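Odorant-binding protein 2a (Homo sapiens, PDB 4RUN) binds small hydrophobic volatile molecules, with higher affinity for aldehydes and large fatty acids, and transports them. Local coordinates at residues T11-V16 and P36-A41. The protein carries 2 engineered substitutions. Numbering follows the deposited sequence.
Sequences TGTWYV and PVKVTA
G12 to W14 pair antiparallel with V37 to V39, joining strands 12-21 and 33-41 of the lipocalin beta-barrel. The G-T-W sequence at G12, T13 and W14 is the lipocalin GxW signature at the start of the first barrel strand. The N-to-C directions of the two short strands make an angle of 145°. G12 and V39 form a hydrogen-bonded pair: G12 N donates to V39 O at 2.7 Å, and V39 N donates back to G12 O. W14 and V37 repeat the pattern: V37 N donates nearly straight to W14 O at 2.8 Å, and the return bond, W14 N to V37 O, is the most bent of the four. T13 and K38 form the non-hydrogen-bonded pair between them. There T13 CA lies 3.3 Å from V37 O, a CA-H...O contact. G12 has a positive phi (102°), at which a CB would press against the carbonyl oxygen of T11.

W14, V37 and V39 share one face of the sheet; T13 and K38 lie on the other. The indole of W14 packs on V39: CD1 is 3.8 Å from V39 CG2. CG of W14 stands beside the backbone N (chi1 -67°), toward the end where G12 pairs with V39. The indole NE1 donates to I10 O, R116 makes a cation-pi contact with W14, and the Y95 ring meets the indole nearly perpendicular. Beside it, the CG2 methyls of V16 and V37 touch at 3.8 Å. V37 also packs on A49 and F51 of strand 47-55.

On the opposite face T13 lies side by side with P36 and K38, and K38 CE passes T13 OG1. Y15 CE1 approaches P36 CG at 3.8 Å, while T13 CG2 meets P36 CB at 3.7 Å.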
loop_
_atom_site.group_PDB
_atom_site.type_symbol
_atom_site.label_atom_id
_atom_site.label_comp_id
_atom_site.label_asym_id
_atom_site.label_seq_id
_atom_site.Cartn_x
_atom_site.Cartn_y
_atom_site.Cartn_z
ATOM N N THR A 11 7.036 -9.835 -6.850
ATOM C CA THR A 11 5.874 -10.667 -7.194
ATOM C C THR A 11 5.519 -11.646 -6.079
ATOM O O THR A 11 6.328 -11.904 -5.209
ATOM C CB THR A 11 6.114 -11.467 -8.493
ATOM O OG1 THR A 11 7.200 -12.379 -8.306
ATOM C CG2 THR A 11 6.435 -10.537 -9.660
ATOM N N GLY A 12 4.310 -12.201 -6.125
ATOM C CA GLY A 12 3.815 -13.119 -5.092
ATOM C C GLY A 12 2.841 -12.448 -4.130
ATOM O O GLY A 12 2.244 -11.418 -4.445
ATOM N N THR A 13 2.680 -13.041 -2.952
ATOM C CA THR A 13 1.743 -12.534 -1.954
ATOM C C THR A 13 2.428 -11.531 -1.014
ATOM O O THR A 13 3.558 -11.749 -0.582
ATOM C CB THR A 13 1.115 -13.686 -1.141
ATOM O OG1 THR A 13 0.340 -14.511 -2.009
ATOM C CG2 THR A 13 0.208 -13.159 -0.026
ATOM N N TRP A 14 1.736 -10.421 -0.744
ATOM C CA TRP A 14 2.132 -9.451 0.271
ATOM C C TRP A 14 0.963 -9.181 1.202
ATOM O O TRP A 14 -0.193 -9.329 0.834
ATOM C CB TRP A 14 2.534 -8.125 -0.349
ATOM C CG TRP A 14 3.765 -8.144 -1.151
ATOM C CD1 TRP A 14 3.875 -8.455 -2.468
ATOM C CD2 TRP A 14 5.068 -7.779 -0.715
ATOM N NE1 TRP A 14 5.170 -8.315 -2.883
ATOM C CE2 TRP A 14 5.928 -7.903 -1.824
ATOM C CE3 TRP A 14 5.601 -7.366 0.506
ATOM C CZ2 TRP A 14 7.293 -7.631 -1.750
ATOM C CZ3 TRP A 14 6.959 -7.098 0.578
ATOM C CH2 TRP A 14 7.786 -7.231 -0.545
ATOM N N TYR A 15 1.287 -8.768 2.412
ATOM C CA TYR A 15 0.300 -8.491 3.416
ATOM C C TYR A 15 0.450 -7.041 3.840
ATOM O O TYR A 15 1.562 -6.591 4.139
ATOM C CB TYR A 15 0.499 -9.408 4.617
ATOM C CG TYR A 15 0.225 -10.856 4.322
ATOM C CD1 TYR A 15 -1.065 -11.369 4.434
ATOM C CD2 TYR A 15 1.247 -11.717 3.915
ATOM C CE1 TYR A 15 -1.333 -12.695 4.148
ATOM C CE2 TYR A 15 0.992 -13.052 3.633
ATOM C CZ TYR A 15 -0.302 -13.535 3.750
ATOM O OH TYR A 15 -0.589 -14.854 3.465
ATOM N N VAL A 16 -0.673 -6.322 3.865
ATOM C CA VAL A 16 -0.722 -4.928 4.295
ATOM C C VAL A 16 -0.977 -4.880 5.794
ATOM O O VAL A 16 -2.049 -5.254 6.258
ATOM C CB VAL A 16 -1.851 -4.178 3.585
ATOM C CG1 VAL A 16 -1.877 -2.736 4.049
ATOM C CG2 VAL A 16 -1.718 -4.282 2.062
ATOM N N PRO A 36 -4.915 -10.253 1.239
ATOM C CA PRO A 36 -3.540 -10.276 0.739
ATOM C C PRO A 36 -3.452 -9.668 -0.651
ATOM O O PRO A 36 -4.426 -9.703 -1.399
ATOM C CB PRO A 36 -3.197 -11.772 0.675
ATOM C CG PRO A 36 -4.146 -12.425 1.616
ATOM C CD PRO A 36 -5.401 -11.612 1.540
ATOM N N VAL A 37 -2.291 -9.118 -0.978
ATOM C CA VAL A 37 -2.054 -8.539 -2.279
ATOM C C VAL A 37 -1.265 -9.522 -3.131
ATOM O O VAL A 37 -0.163 -9.923 -2.763
ATOM C CB VAL A 37 -1.256 -7.231 -2.152
ATOM C CG1 VAL A 37 -1.108 -6.563 -3.515
ATOM C CG2 VAL A 37 -1.923 -6.291 -1.149
ATOM N N LYS A 38 -1.834 -9.923 -4.263
ATOM C CA LYS A 38 -1.140 -10.809 -5.191
ATOM C C LYS A 38 -0.559 -9.993 -6.321
ATOM O O LYS A 38 -1.292 -9.354 -7.070
ATOM C CB LYS A 38 -2.073 -11.905 -5.711
ATOM C CG LYS A 38 -2.550 -12.819 -4.588
ATOM C CD LYS A 38 -2.948 -14.210 -5.061
ATOM C CE LYS A 38 -3.203 -15.135 -3.872
ATOM N NZ LYS A 38 -3.422 -16.548 -4.290
ATOM N N VAL A 39 0.769 -10.002 -6.412
ATOM C CA VAL A 39 1.503 -9.264 -7.426
ATOM C C VAL A 39 2.029 -10.249 -8.471
ATOM O O VAL A 39 2.741 -11.191 -8.130
ATOM C CB VAL A 39 2.668 -8.480 -6.781
ATOM C CG1 VAL A 39 3.425 -7.659 -7.817
ATOM C CG2 VAL A 39 2.142 -7.574 -5.678
ATOM N N THR A 40 1.681 -10.022 -9.736
ATOM C CA THR A 40 2.115 -10.878 -10.839
ATOM C C THR A 40 2.811 -10.038 -11.905
ATOM O O THR A 40 2.400 -8.909 -12.164
ATOM C CB THR A 40 0.922 -11.612 -11.479
ATOM O OG1 THR A 40 -0.106 -10.673 -11.807
ATOM C CG2 THR A 40 0.351 -12.637 -10.528
ATOM N N ALA A 41 3.855 -10.594 -12.523
ATOM C CA ALA A 41 4.578 -9.934 -13.621
ATOM C C ALA A 41 3.864 -10.167 -14.950
ATOM O O ALA A 41 3.239 -11.210 -15.147
ATOM C CB ALA A 41 6.010 -10.446 -13.700
#